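Local coordinates for protein probable acetolactate synthase isozyme III (Small subunit) (Nitrosomonas europaea ATCC 19718, PDB 2PC6) that is probably a regulatory-type small subunit of its enzyme, built from two domains of the ACT clan and assembled as a dimer, at residues A[16-21]-A[66-72]; A[47-51]-A[153-157]; A[89-95]-A[120-126]. All coordinates share one frame; numbering follows the deposited sequence. Where two conformers were deposited one is given.

Overall arrangement
The chain forms two four-stranded antiparallel sheets, each with strand order 2-3-1-4. Contact 1 sets the start of helix 17-28 against the end of helix 56-68 and the turn that follows it, in the N-terminal domain. Contact 3 joins strands 83-94 and 121-128 of the second sheet, its centre about 36 Å from that of contact 1, across the chain's centre. Between them, contact 2 sets strand 45-54 of the first sheet against the far end of strand 145-157, whose neighbour in the second sheet is strand 83-94. Contacts 1 and 2 touch through Met48, and their segments alternate along the chain; contact 3 nests within the loop closed by contact 2. All three also reach the second subunit.

Contact 1. Residues A[16-21]-A[66-72]. With CA (calcium ion), chain E.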
loop_
_atom_site.group_PDB
_atom_site.type_symbol
_atom_site.label_atom_id
_atom_site.label_comp_id
_atom_site.label_asym_id
_atom_site.label_seq_id
_atom_site.Cartn_x
_atom_site.Cartn_y
_atom_site.Cartn_z
ATOM N N GLY A 16 -4.663 -7.969 15.860
ATOM C CA GLY A 16 -4.421 -9.384 15.640
ATOM C C GLY A 16 -5.037 -9.853 14.339
ATOM O O GLY A 16 -4.542 -10.799 13.721
ATOM N N ALA A 17 -6.111 -9.179 13.930
ATOM C CA ALA A 17 -6.770 -9.449 12.635
ATOM C C ALA A 17 -5.751 -9.773 11.575
ATOM O O ALA A 17 -5.835 -10.820 10.913
ATOM C CB ALA A 17 -7.574 -8.254 12.180
ATOM N N LEU A 18 -4.776 -8.885 11.418
ATOM C CA LEU A 18 -3.827 -9.047 10.326
ATOM C C LEU A 18 -2.787 -10.103 10.672
ATOM O O LEU A 18 -2.357 -10.865 9.775
ATOM C CB LEU A 18 -3.148 -7.714 9.913
ATOM C CG LEU A 18 -1.873 -7.978 9.080
ATOM C CD1 LEU A 18 -2.232 -8.465 7.667
ATOM C CD2 LEU A 18 -0.958 -6.774 8.987
ATOM N N SER A 19 -2.351 -10.161 11.934
ATOM C CA SER A 19 -1.384 -11.205 12.280
ATOM C C SER A 19 -1.986 -12.617 12.079
ATOM O O SER A 19 -1.262 -13.557 11.742
ATOM C CB SER A 19 -0.853 -11.066 13.713
ATOM O OG SER A 19 -1.863 -11.528 14.585
ATOM N N ARG A 20 -3.299 -12.755 12.281
ATOM C CA ARG A 20 -3.962 -14.035 12.031
ATOM C C ARG A 20 -4.091 -14.368 10.528
ATOM O O ARG A 20 -3.938 -15.527 10.130
ATOM C CB ARG A 20 -5.310 -14.110 12.757
ATOM C CG ARG A 20 -5.108 -14.448 14.230
ATOM C CD ARG A 20 -6.430 -14.537 15.050
ATOM N NE ARG A 20 -6.964 -13.214 15.366
ATOM C CZ ARG A 20 -6.563 -12.483 16.411
ATOM N NH1 ARG A 20 -5.605 -12.936 17.226
ATOM N NH2 ARG A 20 -7.107 -11.283 16.639
ATOM N N VAL A 21 -4.371 -13.360 9.703
ATOM C CA VAL A 21 -4.414 -13.559 8.285
ATOM C C VAL A 21 -3.007 -13.901 7.768
ATOM O O VAL A 21 -2.846 -14.796 6.938
ATOM C CB VAL A 21 -5.033 -12.353 7.579
ATOM C CG1 VAL A 21 -4.723 -12.373 6.059
ATOM C CG2 VAL A 21 -6.545 -12.371 7.836
ATOM N N LEU A 66 -9.372 -18.727 4.240
ATOM C CA LEU A 66 -9.544 -17.340 4.683
ATOM C C LEU A 66 -10.972 -17.039 5.129
ATOM O O LEU A 66 -11.186 -16.346 6.128
ATOM C CB LEU A 66 -9.094 -16.346 3.612
ATOM C CG LEU A 66 -7.616 -15.997 3.525
ATOM C CD1 LEU A 66 -7.329 -15.379 2.178
ATOM C CD2 LEU A 66 -7.295 -15.036 4.585
ATOM N N ASN A 67 -11.938 -17.556 4.377
ATOM C CA ASN A 67 -13.344 -17.315 4.684
ATOM C C ASN A 67 -13.737 -17.880 6.034
ATOM O O ASN A 67 -14.609 -17.321 6.682
ATOM C CB ASN A 67 -14.273 -17.840 3.583
ATOM C CG ASN A 67 -14.618 -16.769 2.566
ATOM O OD1 ASN A 67 -14.521 -16.988 1.340
ATOM N ND2 ASN A 67 -15.022 -15.593 3.060
ATOM N N LYS A 68 -13.066 -18.962 6.440
ATOM C CA LYS A 68 -13.311 -19.618 7.705
ATOM C C LYS A 68 -12.976 -18.708 8.888
ATOM O O LYS A 68 -13.630 -18.821 9.936
ATOM C CB LYS A 68 -12.516 -20.938 7.833
ATOM C CG LYS A 68 -13.245 -22.203 7.371
ATOM N N LEU A 69 -11.958 -17.847 8.743
ATOM C CA LEU A 69 -11.588 -16.915 9.809
ATOM C C LEU A 69 -12.783 -16.043 10.112
ATOM O O LEU A 69 -13.400 -15.548 9.194
ATOM C CB LEU A 69 -10.413 -16.027 9.385
ATOM C CG LEU A 69 -9.080 -16.677 9.023
ATOM C CD1 LEU A 69 -8.043 -15.644 8.653
ATOM C CD2 LEU A 69 -8.555 -17.574 10.171
ATOM N N ILE A 70 -13.137 -15.864 11.387
ATOM C CA ILE A 70 -14.289 -14.977 11.709
ATOM C C ILE A 70 -14.037 -13.474 11.406
ATOM O O ILE A 70 -14.982 -12.707 11.224
ATOM C CB ILE A 70 -14.885 -15.153 13.151
ATOM C CG1 ILE A 70 -13.901 -14.702 14.232
ATOM C CG2 ILE A 70 -15.400 -16.581 13.368
ATOM N N GLU A 71 -12.774 -13.061 11.358
ATOM C CA GLU A 71 -12.454 -11.648 11.150
ATOM C C GLU A 71 -12.484 -11.251 9.663
ATOM O O GLU A 71 -12.459 -10.057 9.322
ATOM C CB GLU A 71 -11.117 -11.280 11.803
ATOM C CG GLU A 71 -11.173 -11.154 13.332
ATOM C CD GLU A 71 -9.783 -11.197 13.975
ATOM O OE1 GLU A 71 -8.850 -11.804 13.405
ATOM O OE2 GLU A 71 -9.629 -10.637 15.072
ATOM N N VAL A 72 -12.542 -12.262 8.794
ATOM C CA VAL A 72 -12.721 -12.065 7.384
ATOM C C VAL A 72 -14.220 -12.116 7.050
ATOM O O VAL A 72 -14.882 -13.118 7.249
ATOM C CB VAL A 72 -11.969 -13.147 6.648
ATOM C CG1 VAL A 72 -12.416 -13.223 5.162
ATOM C CG2 VAL A 72 -10.428 -12.908 6.806
HETATM CA CA CA E . -15.540 -15.447 7.847
HETATM O O HOH W 1 -16.948 -14.189 9.442
HETATM O O HOH W 2 -17.666 -16.199 7.679
#
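The guanidinium of Arg20 meets the carboxylate of Glu71 side-on at its edge, with one nitrogen for each oxygen, while the carbonyl carbon of Gly16 lies over one guanidinium face, offset toward the rim. In this bidentate salt bridge, made by one of two deposited Glu71 conformers and so perhaps part-time, Arg20 NE donates to Glu71 OE1 at 3.1 Å and Arg20 NH2 to Glu71 OE2 at 3.0 Å. The two flat groups are turned 36° apart: both oxygens lie near the guanidinium plane, but NE reaches the syn side of OE1 from 32° out of the carboxylate plane, whereas NH2 uses the syn lone pair of OE2. A bend in the Arg20 chain (chi3 -77°) turns the group back over the start of its own helix. There Glu71 OE1 comes within 3.2 Å of Ala17 CA. Glu14 brings a second carboxylate close to OE2, so Arg20 probably helps balance the charge. The two methyls of Val21 divide their contacts: CG1 meets Leu66 CD2 at 4.0 Å, and CG2 touches Leu69 CD1 at 3.7 Å and, less closely, Val72 CG2. Behind this wall a calcium ion is bound by the backbone oxygens of Asn67, Leu69 and Val72 and by two waters, one of which also donates to Ile70 O. The ion sits where the chain leaves helix 56-68 and makes a type I beta turn from Leu69 to Val72 before strand 72-77. Two helices on an antiparallel sheet of order 2-3-1-4 form the ferredoxin-like βαββαβ fold, which ACT domains have.

Contact 2. Residues A[47-51]-A[153-157]; sequences RMTLV and VSGLS
Thr49 and Val153 carry the centre of this crossing, where strands 47-51 and 154-157 pass at 106° with their axes 7.1 Å apart and no direct hydrogen bond between them. Thr49 makes a van der Waals contact with a carbonyl: chi1 (-53°) sets OG1 beside the backbone N and CG2 anti to it, and CB and CG2 lie 3.4 and 3.5 Å from Val153 O. The apolar contact is light, Val51 CG2 and Val153 CG2 being 4.3 Å apart. At the other end Leu156 CD2 sits over one face of the Arg47 guanidinium, 3.5 Å from NH1. The polar link is indirect: a water in the guanidinium plane accepts from Arg47 NH2 at 2.8 Å and from Ser157 N at 3.0 Å. Arg47 NH2 also hydrogen-bonds to Ser8 OG of the same chain, and NH1 forms a salt bridge with Glu147 of the second subunit, so the buried guanidinium has partners in both chains. Strand 45-54 lies between strands 3-12 and 34-39; Met48 (selenomethionine) and Leu50 point from it to helix 17-28, whereas Arg47, Thr49 and Val51 use the other face to receive the end of strand 145-157.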
loop_
_atom_site.group_PDB
_atom_site.type_symbol
_atom_site.label_atom_id
_atom_site.label_comp_id
_atom_site.label_asym_id
_atom_site.label_seq_id
_atom_site.Cartn_x
_atom_site.Cartn_y
_atom_site.Cartn_z
ATOM N N ARG A 47 -10.018 -2.865 4.444
ATOM C CA ARG A 47 -10.045 -3.489 3.120
ATOM C C ARG A 47 -8.644 -3.959 2.822
ATOM O O ARG A 47 -7.677 -3.208 2.866
ATOM C CB ARG A 47 -10.528 -2.483 2.055
ATOM C CG ARG A 47 -10.399 -2.915 0.572
ATOM C CD ARG A 47 -11.571 -3.778 0.185
ATOM N NE ARG A 47 -11.586 -4.228 -1.216
ATOM C CZ ARG A 47 -12.512 -3.878 -2.111
ATOM N NH1 ARG A 47 -13.485 -3.036 -1.793
ATOM N NH2 ARG A 47 -12.470 -4.365 -3.335
HETATM N N MSE A 48 -8.516 -5.232 2.552
HETATM C CA MSE A 48 -7.207 -5.738 2.282
HETATM C C MSE A 48 -7.153 -6.173 0.858
HETATM O O MSE A 48 -8.076 -6.821 0.356
HETATM C CB MSE A 48 -6.889 -6.910 3.182
HETATM C CG MSE A 48 -5.523 -7.508 2.934
HETATM SE SE MSE A 48 -5.131 -8.949 4.252
HETATM C CE MSE A 48 -5.339 -7.902 5.955
ATOM N N THR A 49 -6.050 -5.819 0.221
ATOM C CA THR A 49 -5.752 -6.330 -1.080
ATOM C C THR A 49 -4.456 -7.105 -0.961
ATOM O O THR A 49 -3.417 -6.547 -0.630
ATOM C CB THR A 49 -5.598 -5.203 -2.115
ATOM O OG1 THR A 49 -6.759 -4.361 -2.069
ATOM C CG2 THR A 49 -5.461 -5.791 -3.467
ATOM N N LEU A 50 -4.539 -8.380 -1.271
ATOM C CA LEU A 50 -3.431 -9.244 -1.177
ATOM C C LEU A 50 -3.144 -9.922 -2.538
ATOM O O LEU A 50 -4.070 -10.364 -3.241
ATOM C CB LEU A 50 -3.819 -10.286 -0.152
ATOM C CG LEU A 50 -2.813 -11.303 0.292
ATOM C CD1 LEU A 50 -3.395 -11.860 1.548
ATOM C CD2 LEU A 50 -2.675 -12.393 -0.780
ATOM N N VAL A 51 -1.873 -10.002 -2.915
ATOM C CA VAL A 51 -1.508 -10.676 -4.145
ATOM C C VAL A 51 -0.786 -11.954 -3.785
ATOM O O VAL A 51 0.162 -11.934 -3.007
ATOM C CB VAL A 51 -0.563 -9.827 -5.022
ATOM C CG1 VAL A 51 -0.057 -10.641 -6.197
ATOM C CG2 VAL A 51 -1.249 -8.565 -5.474
ATOM N N VAL A 153 -0.436 -3.465 -4.394
ATOM C CA VAL A 153 -1.626 -3.173 -5.169
ATOM C C VAL A 153 -2.823 -2.767 -4.342
ATOM O O VAL A 153 -3.048 -3.242 -3.228
ATOM C CB VAL A 153 -2.053 -4.375 -6.025
ATOM C CG1 VAL A 153 -3.447 -4.126 -6.623
ATOM C CG2 VAL A 153 -1.046 -4.611 -7.153
ATOM N N SER A 154 -3.585 -1.860 -4.899
ATOM C CA SER A 154 -4.879 -1.597 -4.393
ATOM C C SER A 154 -5.861 -1.702 -5.575
ATOM O O SER A 154 -5.632 -1.114 -6.632
ATOM C CB SER A 154 -4.879 -0.230 -3.804
ATOM O OG SER A 154 -6.209 0.228 -3.792
ATOM N N GLY A 155 -6.922 -2.487 -5.413
ATOM C CA GLY A 155 -7.878 -2.701 -6.496
ATOM C C GLY A 155 -9.349 -2.653 -6.133
ATOM O O GLY A 155 -9.745 -2.828 -4.967
ATOM N N LEU A 156 -10.173 -2.433 -7.143
ATOM C CA LEU A 156 -11.616 -2.472 -6.972
ATOM C C LEU A 156 -12.175 -3.183 -8.204
ATOM O O LEU A 156 -11.533 -3.161 -9.270
ATOM C CB LEU A 156 -12.204 -1.058 -6.859
ATOM C CG LEU A 156 -11.880 -0.204 -5.623
ATOM C CD1 LEU A 156 -12.534 1.205 -5.673
ATOM C CD2 LEU A 156 -12.278 -0.975 -4.335
ATOM N N SER A 157 -13.328 -3.827 -8.055
ATOM C CA SER A 157 -14.078 -4.354 -9.185
ATOM C C SER A 157 -14.540 -3.225 -10.106
ATOM O O SER A 157 -14.729 -2.097 -9.644
ATOM C CB SER A 157 -15.284 -5.091 -8.656
ATOM O OG SER A 157 -14.869 -6.303 -8.013
HETATM O O HOH W 3 -14.391 -4.007 -5.285
#

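Contact 3. Residues A[89-95]-A[120-126]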
loop_
_atom_site.group_PDB
_atom_site.type_symbol
_atom_site.label_atom_id
_atom_site.label_comp_id
_atom_site.label_asym_id
_atom_site.label_seq_id
_atom_site.Cartn_x
_atom_site.Cartn_y
_atom_site.Cartn_z
HETATM N N MSE A 89 4.575 3.843 -5.839
HETATM C CA MSE A 89 5.946 3.529 -5.570
HETATM C C MSE A 89 6.779 4.795 -5.429
HETATM O O MSE A 89 6.629 5.767 -6.180
HETATM C CB MSE A 89 6.468 2.655 -6.687
HETATM C CG MSE A 89 7.929 2.463 -6.683
HETATM SE SE MSE A 89 8.437 1.127 -8.064
HETATM C CE MSE A 89 8.100 2.206 -9.666
ATOM N N LEU A 90 7.673 4.739 -4.461
ATOM C CA LEU A 90 8.707 5.722 -4.225
ATOM C C LEU A 90 10.099 5.086 -4.471
ATOM O O LEU A 90 10.499 4.128 -3.775
ATOM C CB LEU A 90 8.612 6.175 -2.768
ATOM C CG LEU A 90 8.059 7.544 -2.374
ATOM C CD1 LEU A 90 6.902 8.046 -3.223
ATOM C CD2 LEU A 90 7.692 7.524 -0.910
ATOM N N VAL A 91 10.837 5.656 -5.424
ATOM C CA VAL A 91 12.144 5.167 -5.825
ATOM C C VAL A 91 13.171 6.253 -5.573
ATOM O O VAL A 91 13.120 7.334 -6.212
ATOM C CB VAL A 91 12.161 4.921 -7.335
ATOM C CG1 VAL A 91 13.416 4.236 -7.711
ATOM C CG2 VAL A 91 11.004 4.083 -7.703
ATOM N N LYS A 92 14.119 5.992 -4.674
ATOM C CA LYS A 92 15.187 6.977 -4.447
ATOM C C LYS A 92 16.403 6.574 -5.265
ATOM O O LYS A 92 16.874 5.460 -5.136
ATOM C CB LYS A 92 15.513 7.100 -2.953
ATOM C CG LYS A 92 16.760 7.878 -2.633
ATOM C CD LYS A 92 17.112 7.813 -1.122
ATOM C CE LYS A 92 15.961 8.388 -0.299
ATOM N NZ LYS A 92 16.180 8.239 1.163
ATOM N N VAL A 93 16.886 7.483 -6.107
ATOM C CA VAL A 93 17.895 7.186 -7.101
ATOM C C VAL A 93 19.040 8.160 -6.982
ATOM O O VAL A 93 18.847 9.338 -6.668
ATOM C CB VAL A 93 17.352 7.307 -8.574
ATOM C CG1 VAL A 93 16.400 6.192 -8.902
ATOM C CG2 VAL A 93 16.692 8.714 -8.820
ATOM N N ARG A 94 20.230 7.641 -7.233
ATOM C CA ARG A 94 21.438 8.385 -7.288
ATOM C C ARG A 94 21.366 9.153 -8.595
ATOM O O ARG A 94 21.070 8.579 -9.639
ATOM C CB ARG A 94 22.594 7.371 -7.281
ATOM C CG ARG A 94 24.010 7.888 -7.583
ATOM C CD ARG A 94 24.513 8.931 -6.586
ATOM N NE ARG A 94 24.653 8.493 -5.201
ATOM C CZ ARG A 94 24.073 9.097 -4.170
ATOM N NH1 ARG A 94 23.272 10.136 -4.387
ATOM N NH2 ARG A 94 24.263 8.666 -2.930
ATOM N N ALA A 95 21.602 10.457 -8.551
ATOM C CA ALA A 95 21.452 11.243 -9.745
ATOM C C ALA A 95 22.502 12.331 -9.771
ATOM O O ALA A 95 22.273 13.412 -9.249
ATOM C CB ALA A 95 20.003 11.827 -9.867
ATOM N N GLU A 120 22.652 15.326 -5.511
ATOM C CA GLU A 120 23.137 14.017 -5.911
ATOM C C GLU A 120 22.040 12.977 -5.935
ATOM O O GLU A 120 22.276 11.827 -6.305
ATOM C CB GLU A 120 24.224 13.556 -4.949
ATOM C CG GLU A 120 25.536 14.362 -5.006
ATOM C CD GLU A 120 25.519 15.663 -4.183
ATOM O OE1 GLU A 120 24.712 15.748 -3.231
ATOM O OE2 GLU A 120 26.326 16.599 -4.486
ATOM N N LEU A 121 20.837 13.345 -5.510
ATOM C CA LEU A 121 19.732 12.378 -5.569
ATOM C C LEU A 121 18.332 12.903 -5.930
ATOM O O LEU A 121 18.060 14.100 -5.853
ATOM C CB LEU A 121 19.717 11.520 -4.307
ATOM C CG LEU A 121 19.112 11.980 -3.001
ATOM C CD1 LEU A 121 17.556 11.995 -3.050
ATOM C CD2 LEU A 121 19.586 11.005 -1.910
ATOM N N TYR A 122 17.455 11.991 -6.340
ATOM C CA TYR A 122 16.047 12.297 -6.514
ATOM C C TYR A 122 15.234 11.226 -5.821
ATOM O O TYR A 122 15.619 10.032 -5.851
ATOM C CB TYR A 122 15.665 12.220 -7.975
ATOM C CG TYR A 122 16.178 13.291 -8.912
ATOM C CD1 TYR A 122 16.269 14.620 -8.523
ATOM C CD2 TYR A 122 16.491 12.967 -10.227
ATOM C CE1 TYR A 122 16.663 15.573 -9.409
ATOM C CE2 TYR A 122 16.896 13.901 -11.107
ATOM C CZ TYR A 122 16.987 15.203 -10.695
ATOM O OH TYR A 122 17.387 16.143 -11.592
ATOM N N THR A 123 14.094 11.613 -5.246
ATOM C CA THR A 123 13.116 10.614 -4.914
ATOM C C THR A 123 11.946 10.784 -5.834
ATOM O O THR A 123 11.347 11.856 -5.865
ATOM C CB THR A 123 12.698 10.665 -3.481
ATOM O OG1 THR A 123 13.834 10.348 -2.701
ATOM C CG2 THR A 123 11.670 9.577 -3.188
ATOM N N ILE A 124 11.644 9.735 -6.603
ATOM C CA ILE A 124 10.581 9.777 -7.638
ATOM C C ILE A 124 9.314 9.049 -7.214
ATOM O O ILE A 124 9.380 7.934 -6.730
ATOM C CB ILE A 124 11.101 9.178 -8.969
ATOM C CG1 ILE A 124 12.368 9.943 -9.413
ATOM C CG2 ILE A 124 10.037 9.269 -10.049
ATOM C CD1 ILE A 124 13.168 9.308 -10.555
ATOM N N GLU A 125 8.160 9.685 -7.407
ATOM C CA GLU A 125 6.889 9.082 -7.069
ATOM C C GLU A 125 6.189 8.596 -8.336
ATOM O O GLU A 125 5.990 9.371 -9.269
ATOM C CB GLU A 125 6.050 10.125 -6.393
ATOM C CG GLU A 125 4.694 9.656 -5.942
ATOM C CD GLU A 125 3.679 10.796 -5.988
ATOM O OE1 GLU A 125 3.754 11.811 -5.220
ATOM O OE2 GLU A 125 2.776 10.675 -6.839
ATOM N N LEU A 126 5.812 7.315 -8.355
ATOM C CA LEU A 126 5.154 6.708 -9.515
ATOM C C LEU A 126 3.868 6.030 -9.110
ATOM O O LEU A 126 3.834 5.369 -8.082
ATOM C CB LEU A 126 6.013 5.571 -10.014
ATOM C CG LEU A 126 6.791 5.762 -11.296
ATOM C CD1 LEU A 126 8.332 5.950 -10.941
ATOM C CD2 LEU A 126 6.578 4.496 -12.164
#
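Glu120 begins the pairing with its carbonyl oxygen, which takes Arg94 NH1 and Ala95 N, each at 2.7 Å, from opposite faces of its plane. Bends at chi2 and chi3 (61° and 62°) curl the Arg94 chain back so that this oxygen lies in the guanidinium plane; Arg94 NH2 forms a salt bridge with Glu160 of the second subunit. Leu121 then lays CD2 against Lys92 CD at 4.1 Å. Tyr122 and Val93 exchange two backbone hydrogen bonds; Val93 CG2 touches Tyr122 CB and lies near the plane at the ring's edge, and Ala95 CB meets Tyr122 CD2 at 3.7 Å. Thr123 faces Lys92 in a non-hydrogen-bonded pair, OG1 3.7 Å from Lys92 CB; Lys92 NZ forms a salt bridge with Glu147 of the same chain and hydrogen bonds to Ser157 O and Gly159 O of the second subunit. Ile124 and Val91 share two backbone hydrogen bonds, that from Ile124 N to Val91 O almost straight (179°), and Ile124 CD1 reaches Val93 CG2. Glu125 runs CB and CG past Leu90 CD1, its carboxylate leading away to Arg86 of the second subunit. Leu126 closes the ladder with two backbone hydrogen bonds to Met89, modelled as selenomethionine, the side chains alongside, Leu126 CD2 3.7 Å from Met89 CE. Met89, Val91, Val93, Tyr122, Ile124 and Leu126 line the face toward helices 98-109 and 130-139; Leu90, Lys92, Arg94, Leu121, Thr123 and Glu125 lie on the other, which meets the second subunit. The two strands are the central pair of a 2-3-1-4 antiparallel sheet with helices on one face, the ferredoxin-like arrangement of the ACT clan.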